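Local coordinates for protein bifunctional enzyme cysn/cysc (PDB 4BZX) that phosphorylates adenosine-5'-phosphosulfate at its 3'-hydroxyl with ATP, as the APS kinase part of the mycobacterial sulfate-activating enzyme, at residues A[22-27]-A[162-167]; A[48-53]-A[62-67]; A[85-90]-A[141-146]. All coordinates share one frame; numbering follows the deposited sequence.

Contact 1 of 3, residues A[22-27]-A[162-167]. With ANP (phosphoaminophosphonic acid-adenylate ester), chain D; EDO (1,2-ethanediol), chain G.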
loop_
_atom_site.group_PDB
_atom_site.type_symbol
_atom_site.label_atom_id
_atom_site.label_comp_id
_atom_site.label_asym_id
_atom_site.label_seq_id
_atom_site.Cartn_x
_atom_site.Cartn_y
_atom_site.Cartn_z
ATOM N N MET A 22 -8.175 -4.703 2.093
ATOM C CA MET A 22 -9.083 -5.804 1.850
ATOM C C MET A 22 -10.514 -5.515 2.339
ATOM O O MET A 22 -11.510 -5.954 1.710
ATOM C CB MET A 22 -8.545 -7.078 2.490
ATOM C CG MET A 22 -7.311 -7.592 1.771
ATOM S SD MET A 22 -7.447 -8.199 0.073
ATOM C CE MET A 22 -8.359 -9.727 0.333
ATOM N N LEU A 23 -10.629 -4.794 3.435
ATOM C CA LEU A 23 -11.941 -4.436 3.931
ATOM C C LEU A 23 -12.599 -3.400 3.037
ATOM O O LEU A 23 -13.826 -3.461 2.790
ATOM C CB LEU A 23 -11.882 -3.970 5.398
ATOM C CG LEU A 23 -13.244 -3.839 6.067
ATOM C CD1 LEU A 23 -14.155 -5.051 5.785
ATOM C CD2 LEU A 23 -12.983 -3.729 7.574
ATOM N N VAL A 24 -11.819 -2.430 2.550
ATOM C CA VAL A 24 -12.359 -1.503 1.555
ATOM C C VAL A 24 -12.857 -2.238 0.328
ATOM O O VAL A 24 -13.955 -1.899 -0.195
ATOM C CB VAL A 24 -11.329 -0.373 1.152
ATOM C CG1 VAL A 24 -11.849 0.431 -0.017
ATOM C CG2 VAL A 24 -10.910 0.475 2.341
ATOM N N GLU A 25 -12.091 -3.219 -0.153
ATOM C CA GLU A 25 -12.489 -3.982 -1.331
ATOM C C GLU A 25 -13.832 -4.671 -1.088
ATOM O O GLU A 25 -14.750 -4.524 -1.899
ATOM C CB GLU A 25 -11.453 -5.005 -1.679
ATOM C CG GLU A 25 -11.772 -5.763 -2.953
ATOM C CD GLU A 25 -10.898 -7.019 -3.158
ATOM O OE1 GLU A 25 -10.804 -7.845 -2.229
ATOM O OE2 GLU A 25 -10.229 -7.107 -4.180
ATOM N N ARG A 26 -13.994 -5.264 0.085
ATOM C CA ARG A 26 -15.206 -5.990 0.426
ATOM C C ARG A 26 -16.399 -5.038 0.496
ATOM O O ARG A 26 -17.489 -5.346 -0.109
ATOM C CB ARG A 26 -15.032 -6.796 1.746
ATOM C CG ARG A 26 -16.131 -7.808 2.127
ATOM C CD ARG A 26 -15.681 -8.661 3.385
ATOM N NE ARG A 26 -14.663 -9.712 3.107
ATOM C CZ ARG A 26 -13.331 -9.620 3.302
ATOM N NH1 ARG A 26 -12.748 -8.534 3.815
ATOM N NH2 ARG A 26 -12.546 -10.650 2.981
ATOM N N LYS A 27 -16.228 -3.890 1.180
ATOM C CA LYS A 27 -17.260 -2.915 1.337
ATOM C C LYS A 27 -17.707 -2.361 0.009
ATOM O O LYS A 27 -18.907 -2.193 -0.234
ATOM C CB LYS A 27 -16.856 -1.749 2.228
ATOM C CG LYS A 27 -16.663 -2.111 3.682
ATOM C CD LYS A 27 -16.233 -0.826 4.422
ATOM C CE LYS A 27 -16.225 -1.017 5.881
ATOM N NZ LYS A 27 -17.589 -1.202 6.516
ATOM N N GLU A 162 -13.726 0.882 10.613
ATOM C CA GLU A 162 -13.823 2.343 10.546
ATOM C C GLU A 162 -12.758 3.024 9.639
ATOM O O GLU A 162 -13.031 4.061 8.982
ATOM C CB GLU A 162 -13.818 2.953 11.955
ATOM C CG GLU A 162 -15.155 2.782 12.729
ATOM C CD GLU A 162 -15.159 3.347 14.171
ATOM O OE1 GLU A 162 -14.075 3.655 14.737
ATOM O OE2 GLU A 162 -16.258 3.476 14.765
ATOM N N GLN A 163 -11.538 2.511 9.681
ATOM C CA GLN A 163 -10.473 2.971 8.818
ATOM C C GLN A 163 -10.859 2.745 7.353
ATOM O O GLN A 163 -10.621 3.616 6.509
ATOM C CB GLN A 163 -9.142 2.289 9.119
ATOM C CG GLN A 163 -8.592 2.744 10.448
ATOM C CD GLN A 163 -7.313 2.050 10.779
ATOM O OE1 GLN A 163 -7.074 0.952 10.306
ATOM N NE2 GLN A 163 -6.470 2.693 11.575
ATOM N N ALA A 164 -11.429 1.565 7.054
ATOM C CA ALA A 164 -11.918 1.311 5.717
ATOM C C ALA A 164 -12.993 2.321 5.291
ATOM O O ALA A 164 -12.996 2.833 4.145
ATOM C CB ALA A 164 -12.442 -0.106 5.592
ATOM N N GLN A 165 -13.903 2.646 6.233
ATOM C CA GLN A 165 -14.914 3.645 5.948
ATOM C C GLN A 165 -14.269 5.026 5.715
ATOM O O GLN A 165 -14.729 5.778 4.849
ATOM C CB GLN A 165 -16.007 3.660 6.997
ATOM C CG GLN A 165 -17.165 4.559 6.595
ATOM C CD GLN A 165 -17.859 4.027 5.394
ATOM O OE1 GLN A 165 -18.110 2.801 5.287
ATOM N NE2 GLN A 165 -18.158 4.909 4.446
ATOM N N GLU A 166 -13.190 5.365 6.403
ATOM C CA GLU A 166 -12.532 6.629 6.080
ATOM C C GLU A 166 -11.944 6.710 4.643
ATOM O O GLU A 166 -11.993 7.745 3.994
ATOM C CB GLU A 166 -11.365 6.909 7.003
ATOM C CG GLU A 166 -11.717 7.234 8.417
ATOM C CD GLU A 166 -10.414 7.443 9.197
ATOM O OE1 GLU A 166 -9.846 8.556 9.055
ATOM O OE2 GLU A 166 -9.891 6.456 9.836
ATOM N N VAL A 167 -11.389 5.599 4.182
ATOM C CA VAL A 167 -10.878 5.492 2.772
ATOM C C VAL A 167 -12.062 5.696 1.821
ATOM O O VAL A 167 -12.003 6.440 0.854
ATOM C CB VAL A 167 -10.165 4.167 2.507
ATOM C CG1 VAL A 167 -9.787 4.100 1.038
ATOM C CG2 VAL A 167 -8.944 4.010 3.402
HETATM P PG ANP D . 3.081 -5.853 5.726
HETATM O O1G ANP D . 4.081 -6.616 6.529
HETATM O O2G ANP D . 2.329 -6.774 4.795
HETATM O O3G ANP D . 3.682 -4.625 4.905
HETATM P PB ANP D . 0.541 -4.518 6.584
HETATM O O1B ANP D . 0.789 -3.012 6.671
HETATM O O2B ANP D . -0.191 -5.038 5.382
HETATM N N3B ANP D . 1.897 -5.373 6.844
HETATM P PA ANP D . -1.515 -5.953 8.063
HETATM O O1A ANP D . -1.050 -7.326 7.697
HETATM O O2A ANP D . -2.723 -5.422 7.351
HETATM O O3A ANP D . -0.296 -4.932 7.980
HETATM O "O5'" ANP D . -1.799 -5.742 9.672
HETATM C "C5'" ANP D . -0.927 -6.046 10.715
HETATM C "C4'" ANP D . -1.831 -6.227 11.946
HETATM O "O4'" ANP D . -2.145 -5.002 12.488
HETATM C "C3'" ANP D . -3.139 -6.888 11.571
HETATM O "O3'" ANP D . -3.062 -8.257 11.985
HETATM C "C2'" ANP D . -4.200 -6.134 12.293
HETATM O "O2'" ANP D . -4.836 -7.015 13.204
HETATM C "C1'" ANP D . -3.481 -5.073 13.037
HETATM N N9 ANP D . -4.223 -3.844 12.814
HETATM C C8 ANP D . -4.123 -3.041 11.717
HETATM N N7 ANP D . -4.937 -1.957 11.834
HETATM C C5 ANP D . -5.595 -2.098 13.018
HETATM C C6 ANP D . -6.592 -1.323 13.789
HETATM N N6 ANP D . -7.078 -0.187 13.257
HETATM N N1 ANP D . -6.997 -1.803 15.006
HETATM C C2 ANP D . -6.526 -2.958 15.525
HETATM N N3 ANP D . -5.603 -3.697 14.896
HETATM C C4 ANP D . -5.114 -3.331 13.669
HETATM C C1 EDO G . -19.255 2.015 2.023
HETATM O O1 EDO G . -19.474 1.371 3.247
HETATM C C2 EDO G . -20.424 2.972 1.844
HETATM O O2 EDO G . -20.099 4.203 2.464
HETATM O O HOH W 1 -18.790 1.060 7.157
#
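Gln165 OE1 takes bonds from two sources. A water donates to Gln165 OE1 at 2.6 Å and accepts from Lys27 NZ, so it links the two helices. The second donor is O1 of an ethanediol, probably from the crystallisation liquor, whose O2 accepts from Gln165 NE2. Both ends of the amide are thus held, and NE2 has a further partner in Asp169. Lys27 NZ also forms a salt bridge with Asp161. A bend at the end of the lysine chain (chi4 -68°) turns NZ aside, while Lys27 CE lies 3.9 Å from Ala164 CB.

This is helix-helix packing in a P-loop kinase fold. Segments 22-27 and 162-167, on helices 17-30 and 160-172, cross at -66°, with 8.7 Å between their axes at closest approach. Helix 17-30 follows the probable Walker A loop. The CA atoms of Val24 and Ala164 are 5.0 Å apart, consistent with the small side chain of Ala164. Val24 CG2 lies 3.6 Å from Ala164 CB and 3.8 Å from Val167 CB. Leu23 CG lies 3.8 Å from Ala164 CB. The extended chain of Gln163 carries OE1 to the adenine of the ATP analogue, where N6 donates to it over 3.2 Å.

Contact 2 of 3, residues A[48-53]-A[62-67]. With ADX (adenosine-5'-phosphosulfate), chain C; EDO (1,2-ethanediol), chain H.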
loop_
_atom_site.group_PDB
_atom_site.type_symbol
_atom_site.label_atom_id
_atom_site.label_comp_id
_atom_site.label_asym_id
_atom_site.label_seq_id
_atom_site.Cartn_x
_atom_site.Cartn_y
_atom_site.Cartn_z
ATOM N N ASN A 48 6.017 -10.391 -9.291
ATOM C CA ASN A 48 7.229 -9.887 -8.674
ATOM C C ASN A 48 8.068 -10.880 -7.909
ATOM O O ASN A 48 8.937 -10.476 -7.125
ATOM C CB ASN A 48 6.866 -8.666 -7.865
ATOM C CG ASN A 48 6.326 -7.584 -8.755
ATOM O OD1 ASN A 48 6.767 -7.415 -9.898
ATOM N ND2 ASN A 48 5.339 -6.941 -8.310
ATOM N N ALA A 49 7.933 -12.170 -8.248
ATOM C CA ALA A 49 8.742 -13.223 -7.593
ATOM C C ALA A 49 10.230 -13.200 -7.848
ATOM O O ALA A 49 11.020 -13.840 -7.121
ATOM C CB ALA A 49 8.183 -14.610 -7.916
ATOM N N ASP A 50 10.638 -12.451 -8.860
ATOM C CA ASP A 50 12.044 -12.305 -9.206
ATOM C C ASP A 50 12.745 -11.203 -8.408
ATOM O O ASP A 50 13.979 -11.010 -8.537
ATOM C CB ASP A 50 12.202 -12.037 -10.706
ATOM C CG ASP A 50 11.477 -10.758 -11.182
ATOM O OD1 ASP A 50 10.387 -10.433 -10.667
ATOM O OD2 ASP A 50 12.004 -10.078 -12.107
ATOM N N LEU A 51 12.001 -10.485 -7.577
ATOM C CA LEU A 51 12.546 -9.342 -6.873
ATOM C C LEU A 51 12.706 -9.613 -5.384
ATOM O O LEU A 51 11.848 -10.222 -4.763
ATOM C CB LEU A 51 11.610 -8.124 -7.084
ATOM C CG LEU A 51 11.362 -7.752 -8.544
ATOM C CD1 LEU A 51 10.306 -6.708 -8.615
ATOM C CD2 LEU A 51 12.678 -7.335 -9.212
ATOM N N GLY A 52 13.765 -9.041 -4.831
ATOM C CA GLY A 52 13.997 -9.008 -3.398
ATOM C C GLY A 52 13.733 -7.634 -2.798
ATOM O O GLY A 52 12.812 -6.907 -3.203
ATOM N N PHE A 53 14.534 -7.321 -1.778
ATOM C CA PHE A 53 14.320 -6.116 -0.921
ATOM C C PHE A 53 15.437 -5.152 -0.951
ATOM O O PHE A 53 15.420 -4.177 -0.233
ATOM C CB PHE A 53 13.941 -6.581 0.485
ATOM C CG PHE A 53 12.599 -7.255 0.514
ATOM C CD1 PHE A 53 11.435 -6.459 0.472
ATOM C CD2 PHE A 53 12.482 -8.596 0.436
ATOM C CE1 PHE A 53 10.162 -7.085 0.472
ATOM C CE2 PHE A 53 11.253 -9.213 0.456
ATOM C CZ PHE A 53 10.114 -8.469 0.437
ATOM N N LEU A 62 7.578 -1.686 -7.294
ATOM C CA LEU A 62 6.604 -0.603 -7.206
ATOM C C LEU A 62 6.343 0.045 -8.593
ATOM O O LEU A 62 5.180 0.431 -8.905
ATOM C CB LEU A 62 7.035 0.349 -6.167
ATOM C CG LEU A 62 7.170 -0.270 -4.760
ATOM C CD1 LEU A 62 7.930 0.652 -3.833
ATOM C CD2 LEU A 62 5.792 -0.666 -4.238
ATOM N N ARG A 63 7.361 0.101 -9.442
ATOM C CA ARG A 63 7.146 0.508 -10.848
ATOM C C ARG A 63 6.159 -0.404 -11.552
ATOM O O ARG A 63 5.228 0.031 -12.253
ATOM C CB ARG A 63 8.512 0.536 -11.603
ATOM C CG ARG A 63 8.418 1.091 -13.009
ATOM C CD ARG A 63 9.715 0.851 -13.799
ATOM N NE ARG A 63 9.848 -0.528 -14.219
ATOM C CZ ARG A 63 9.194 -1.124 -15.225
ATOM N NH1 ARG A 63 8.426 -0.439 -16.050
ATOM N NH2 ARG A 63 9.394 -2.406 -15.494
ATOM N N ARG A 64 6.372 -1.692 -11.409
ATOM C CA ARG A 64 5.523 -2.623 -12.008
ATOM C C ARG A 64 4.104 -2.527 -11.457
ATOM O O ARG A 64 3.102 -2.566 -12.206
ATOM C CB ARG A 64 6.080 -4.027 -11.813
ATOM C CG ARG A 64 7.355 -4.373 -12.586
ATOM C CD ARG A 64 7.756 -5.790 -12.258
ATOM N NE ARG A 64 9.113 -6.129 -12.654
ATOM C CZ ARG A 64 9.686 -7.320 -12.435
ATOM N NH1 ARG A 64 9.024 -8.264 -11.759
ATOM N NH2 ARG A 64 10.931 -7.543 -12.764
ATOM N N LEU A 65 4.008 -2.475 -10.119
ATOM C CA LEU A 65 2.705 -2.345 -9.513
ATOM C C LEU A 65 1.969 -1.077 -9.994
ATOM O O LEU A 65 0.764 -1.100 -10.173
ATOM C CB LEU A 65 2.888 -2.311 -8.015
ATOM C CG LEU A 65 3.221 -3.618 -7.320
ATOM C CD1 LEU A 65 3.324 -3.376 -5.811
ATOM C CD2 LEU A 65 2.129 -4.637 -7.700
ATOM N N SER A 66 2.688 0.005 -10.167
ATOM C CA SER A 66 2.042 1.237 -10.618
ATOM C C SER A 66 1.457 1.083 -12.019
ATOM O O SER A 66 0.339 1.533 -12.239
ATOM C CB SER A 66 2.929 2.460 -10.473
ATOM O OG SER A 66 4.030 2.466 -11.385
ATOM N N HIS A 67 2.175 0.423 -12.969
ATOM C CA HIS A 67 1.627 0.141 -14.284
ATOM C C HIS A 67 0.458 -0.830 -14.313
ATOM O O HIS A 67 -0.531 -0.561 -15.019
ATOM C CB HIS A 67 2.728 -0.436 -15.160
ATOM C CG HIS A 67 3.688 0.579 -15.615
ATOM N ND1 HIS A 67 3.334 1.588 -16.498
ATOM C CD2 HIS A 67 4.997 0.735 -15.354
ATOM C CE1 HIS A 67 4.384 2.358 -16.697
ATOM N NE2 HIS A 67 5.411 1.826 -16.068
HETATM S SB ADX C . 8.166 -2.651 -1.002
HETATM O O1B ADX C . 7.044 -1.761 -1.175
HETATM O O2B ADX C . 9.231 -2.088 -0.189
HETATM O O3B ADX C . 8.705 -3.193 -2.279
HETATM P PA ADX C . 6.280 -4.757 -0.370
HETATM O O1A ADX C . 6.232 -5.174 -1.808
HETATM O O2A ADX C . 5.099 -4.111 0.219
HETATM O O3A ADX C . 7.652 -3.889 -0.185
HETATM O "O5'" ADX C . 6.684 -6.088 0.427
HETATM C "C5'" ADX C . 6.658 -6.006 1.826
HETATM C "C4'" ADX C . 6.216 -7.411 2.290
HETATM O "O4'" ADX C . 7.350 -8.294 2.392
HETATM C "C3'" ADX C . 5.564 -7.264 3.630
HETATM O "O3'" ADX C . 4.365 -8.082 3.595
HETATM C "C2'" ADX C . 6.617 -7.764 4.536
HETATM O "O2'" ADX C . 5.910 -8.448 5.599
HETATM C "C1'" ADX C . 7.561 -8.684 3.800
HETATM N N9 ADX C . 9.005 -8.515 3.884
HETATM C C8 ADX C . 9.921 -9.537 3.811
HETATM N N7 ADX C . 11.157 -9.089 3.853
HETATM C C5 ADX C . 11.058 -7.736 3.977
HETATM C C6 ADX C . 12.051 -6.697 4.129
HETATM N N6 ADX C . 13.366 -7.013 4.110
HETATM N N1 ADX C . 11.577 -5.435 4.248
HETATM C C2 ADX C . 10.283 -5.178 4.261
HETATM N N3 ADX C . 9.292 -6.107 4.155
HETATM C C4 ADX C . 9.664 -7.380 3.996
HETATM C C1 EDO H . 8.088 4.182 -15.035
HETATM O O1 EDO H . 9.501 4.369 -14.959
HETATM C C2 EDO H . 7.833 3.678 -16.430
HETATM O O2 EDO H . 7.972 2.267 -16.454
#
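Asn48 meets Arg64 through its amide oxygen. Arg64 NH1 donates to Asn48 OD1 over 3.0 Å, in the carbonyl plane and on a lone pair. The amide and guanidinium planes are 39° apart, and the two side chains run past each other in opposite directions. On the other branch of the amide, Asn48 ND2 lies 4.0 Å from Leu65 CD2. Asn48 also opens a type I beta turn, closed by Leu51 N bonding to Asn48 O.

Within this turn Asp50 points its carboxylate at the arginine. Its CG stands between the backbone N and the carbonyl carbon (chi1 59°), which brings the carboxylate round to Arg64. Arg64 grips Asp50 end-on in a salt bridge: NH1 donates to OD1 and NH2 to OD2, each over 2.8 Å. Both oxygens use syn lone pairs, and the flat groups are nearly coplanar. Leu51 then covers one guanidinium face, with CD1 at 3.7 Å from Arg64 NH1.

Beyond Gly52, Phe53 belongs to the adenosine-5'-phosphosulfate pocket. The adenine lies over one face of the Phe53 ring, with C5 of the ligand 3.5 Å above the ring plane. Leu62 reaches the sulfate of the same ligand from helix 55-74.

Arg64 NE adds a salt bridge to Glu60, so two acidic residues share the arginine. Their negative charges probably offset that of the guanidinium, while the paired bonds to Asp50 restrict its rotation.

Contact 3 of 3, residues A[85-90]-A[141-146]; sequences SPLAEH and DSPYQR. With ADX (adenosine-5'-phosphosulfate), chain C; EDO (1,2-ethanediol), chain E.
Gln145 reaches across to the start of helix 88-101. Its CB lies 3.5 Å from Pro86 O, the oxygen that also accepts from Gln145 N at 2.7 Å. CG has Pro86 O and Leu87 CD2 beside it. Gln145 CD is 3.7 Å from Leu87 CD2, and the two side chains cross at a slant. The chain is extended beyond CG (chi2 -180°), which carries the amide to the first turn of the helix. There Gln145 OE1 accepts from Ala88 N over 2.9 Å, in the carbonyl plane. It also accepts from a water that is bound by Glu89 N. One side-chain oxygen therefore serves two backbone amides at the helix N terminus, one directly and one through water. Ala88 comes directly after Leu87, which occupies the N-cap position and whose side chain has no acceptor.

Pro86 CB packs 3.4 Å from Pro143 O, while Pro86 CA lies 3.6 Å from Tyr144 CD1. On the ligand side, Ser85 N donates to sulfate oxygen O1B of adenosine-5'-phosphosulfate at 3.0 Å.

The loop 141-146 thus borders the link between strand 78-82 and helix 88-101. Tyr144 OH bonds Thr10 at the end of strand 5-10, and Ser85 OG bonds Trp8 of that strand. Helix 55-74 contributes Leu62 against Ser85 and His90.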
loop_
_atom_site.group_PDB
_atom_site.type_symbol
_atom_site.label_atom_id
_atom_site.label_comp_id
_atom_site.label_asym_id
_atom_site.label_seq_id
_atom_site.Cartn_x
_atom_site.Cartn_y
_atom_site.Cartn_z
ATOM N N SER A 85 6.201 0.791 0.101
ATOM C CA SER A 85 6.597 2.001 -0.632
ATOM C C SER A 85 7.495 2.930 0.209
ATOM O O SER A 85 7.045 4.031 0.555
ATOM C CB SER A 85 5.350 2.778 -1.039
ATOM O OG SER A 85 4.572 2.011 -1.910
ATOM N N PRO A 86 8.645 2.423 0.706
ATOM C CA PRO A 86 9.382 3.118 1.765
ATOM C C PRO A 86 9.989 4.507 1.420
ATOM O O PRO A 86 10.172 5.330 2.320
ATOM C CB PRO A 86 10.439 2.117 2.176
ATOM C CG PRO A 86 10.677 1.244 0.930
ATOM C CD PRO A 86 9.333 1.178 0.284
ATOM N N LEU A 87 10.332 4.752 0.167
ATOM C CA LEU A 87 10.947 5.981 -0.230
ATOM C C LEU A 87 9.961 6.961 -0.850
ATOM O O LEU A 87 9.074 6.583 -1.611
ATOM C CB LEU A 87 12.087 5.719 -1.180
ATOM C CG LEU A 87 13.229 4.880 -0.672
ATOM C CD1 LEU A 87 14.367 4.770 -1.695
ATOM C CD2 LEU A 87 13.776 5.460 0.632
ATOM N N ALA A 88 10.151 8.258 -0.582
ATOM C CA ALA A 88 9.367 9.258 -1.232
ATOM C C ALA A 88 9.395 9.107 -2.743
ATOM O O ALA A 88 8.361 9.325 -3.390
ATOM C CB ALA A 88 9.837 10.701 -0.849
ATOM N N GLU A 89 10.569 8.776 -3.293
ATOM C CA GLU A 89 10.736 8.617 -4.748
ATOM C C GLU A 89 9.859 7.469 -5.326
ATOM O O GLU A 89 9.435 7.544 -6.499
ATOM C CB GLU A 89 12.213 8.432 -5.166
ATOM C CG GLU A 89 12.831 7.106 -4.826
ATOM C CD GLU A 89 14.321 6.957 -5.178
ATOM O OE1 GLU A 89 15.062 7.932 -5.145
ATOM O OE2 GLU A 89 14.752 5.815 -5.437
ATOM N N HIS A 90 9.627 6.434 -4.524
ATOM C CA HIS A 90 8.719 5.332 -4.875
ATOM C C HIS A 90 7.280 5.813 -5.025
ATOM O O HIS A 90 6.626 5.520 -6.036
ATOM C CB HIS A 90 8.737 4.216 -3.816
ATOM C CG HIS A 90 10.062 3.559 -3.641
ATOM N ND1 HIS A 90 10.430 2.881 -2.511
ATOM C CD2 HIS A 90 11.111 3.480 -4.493
ATOM C CE1 HIS A 90 11.641 2.389 -2.681
ATOM N NE2 HIS A 90 12.066 2.736 -3.893
ATOM N N ASP A 141 16.674 -1.817 9.741
ATOM C CA ASP A 141 17.936 -1.469 9.068
ATOM C C ASP A 141 17.766 -1.180 7.579
ATOM O O ASP A 141 18.663 -1.447 6.786
ATOM C CB ASP A 141 18.948 -2.577 9.279
ATOM C CG ASP A 141 18.538 -3.862 8.627
ATOM O OD1 ASP A 141 17.325 -4.142 8.549
ATOM O OD2 ASP A 141 19.429 -4.602 8.133
ATOM N N SER A 142 16.626 -0.599 7.210
ATOM C CA SER A 142 16.370 -0.128 5.880
ATOM C C SER A 142 15.371 1.041 6.081
ATOM O O SER A 142 14.517 0.983 7.005
ATOM C CB SER A 142 15.798 -1.253 4.999
ATOM O OG SER A 142 15.439 -0.818 3.709
ATOM N N PRO A 143 15.480 2.084 5.277
ATOM C CA PRO A 143 14.791 3.323 5.684
ATOM C C PRO A 143 13.283 3.307 5.424
ATOM O O PRO A 143 12.812 2.628 4.499
ATOM C CB PRO A 143 15.463 4.389 4.850
ATOM C CG PRO A 143 15.907 3.690 3.642
ATOM C CD PRO A 143 16.377 2.324 4.130
ATOM N N TYR A 144 12.536 4.104 6.197
ATOM C CA TYR A 144 11.162 4.447 5.796
ATOM C C TYR A 144 11.044 5.960 5.813
ATOM O O TYR A 144 11.226 6.549 6.876
ATOM C CB TYR A 144 10.103 3.788 6.735
ATOM C CG TYR A 144 8.712 4.107 6.250
ATOM C CD1 TYR A 144 8.140 3.408 5.169
ATOM C CD2 TYR A 144 8.019 5.176 6.743
ATOM C CE1 TYR A 144 6.877 3.778 4.646
ATOM C CE2 TYR A 144 6.771 5.547 6.241
ATOM C CZ TYR A 144 6.192 4.856 5.226
ATOM O OH TYR A 144 5.003 5.308 4.653
ATOM N N GLN A 145 10.760 6.599 4.674
ATOM C CA GLN A 145 10.583 8.005 4.631
ATOM C C GLN A 145 9.083 8.353 4.743
ATOM O O GLN A 145 8.270 7.981 3.908
ATOM C CB GLN A 145 11.123 8.590 3.333
ATOM C CG GLN A 145 12.629 8.280 3.166
ATOM C CD GLN A 145 13.209 8.841 1.895
ATOM O OE1 GLN A 145 12.571 8.876 0.820
ATOM N NE2 GLN A 145 14.455 9.324 2.000
ATOM N N ARG A 146 8.746 9.080 5.790
ATOM C CA ARG A 146 7.334 9.403 6.058
ATOM C C ARG A 146 6.788 10.376 5.001
ATOM O O ARG A 146 7.421 11.404 4.706
ATOM C CB ARG A 146 7.276 10.077 7.454
ATOM C CG ARG A 146 7.578 9.091 8.572
ATOM C CD ARG A 146 7.716 9.787 9.941
ATOM N NE ARG A 146 6.497 10.490 10.230
ATOM C CZ ARG A 146 5.382 9.932 10.689
ATOM N NH1 ARG A 146 5.323 8.632 10.987
ATOM N NH2 ARG A 146 4.332 10.708 10.921
HETATM S SB ADX C . 8.166 -2.651 -1.002
HETATM O O1B ADX C . 7.044 -1.761 -1.175
HETATM O O2B ADX C . 9.231 -2.088 -0.189
HETATM O O3B ADX C . 8.705 -3.193 -2.279
HETATM P PA ADX C . 6.280 -4.757 -0.370
HETATM O O1A ADX C . 6.232 -5.174 -1.808
HETATM O O2A ADX C . 5.099 -4.111 0.219
HETATM O O3A ADX C . 7.652 -3.889 -0.185
HETATM O "O5'" ADX C . 6.684 -6.088 0.427
HETATM C "C5'" ADX C . 6.658 -6.006 1.826
HETATM C "C4'" ADX C . 6.216 -7.411 2.290
HETATM O "O4'" ADX C . 7.350 -8.294 2.392
HETATM C "C3'" ADX C . 5.564 -7.264 3.630
HETATM O "O3'" ADX C . 4.365 -8.082 3.595
HETATM C "C2'" ADX C . 6.617 -7.764 4.536
HETATM O "O2'" ADX C . 5.910 -8.448 5.599
HETATM C "C1'" ADX C . 7.561 -8.684 3.800
HETATM N N9 ADX C . 9.005 -8.515 3.884
HETATM C C8 ADX C . 9.921 -9.537 3.811
HETATM N N7 ADX C . 11.157 -9.089 3.853
HETATM C C5 ADX C . 11.058 -7.736 3.977
HETATM C C6 ADX C . 12.051 -6.697 4.129
HETATM N N6 ADX C . 13.366 -7.013 4.110
HETATM N N1 ADX C . 11.577 -5.435 4.248
HETATM C C2 ADX C . 10.283 -5.178 4.261
HETATM N N3 ADX C . 9.292 -6.107 4.155
HETATM C C4 ADX C . 9.664 -7.380 3.996
HETATM C C1 EDO E . 6.675 5.652 11.156
HETATM O O1 EDO E . 7.514 6.426 10.292
HETATM C C2 EDO E . 5.392 5.464 10.358
HETATM O O2 EDO E . 4.339 4.838 11.072
HETATM O O HOH W 2 13.059 9.434 -1.783
#

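From the N terminus, the chain enters contact 1 on helix 17-30 and closes it only at helix 160-172, near the C terminus. Contacts 2 and 3 both lie within this long loop. Contact 2 closes first, folding the 48-53 loop back on helix 55-74 after a short connection. Contact 3 follows in series and joins the start of helix 88-101 to the 141-146 loop. Contacts 2 and 3 touch directly, and both reach adenosine-5'-phosphosulfate. Contact 1 lies on the opposite side of the chain's centre, about 13 Å from either by nearest atoms, and reaches the nucleotide analogue instead.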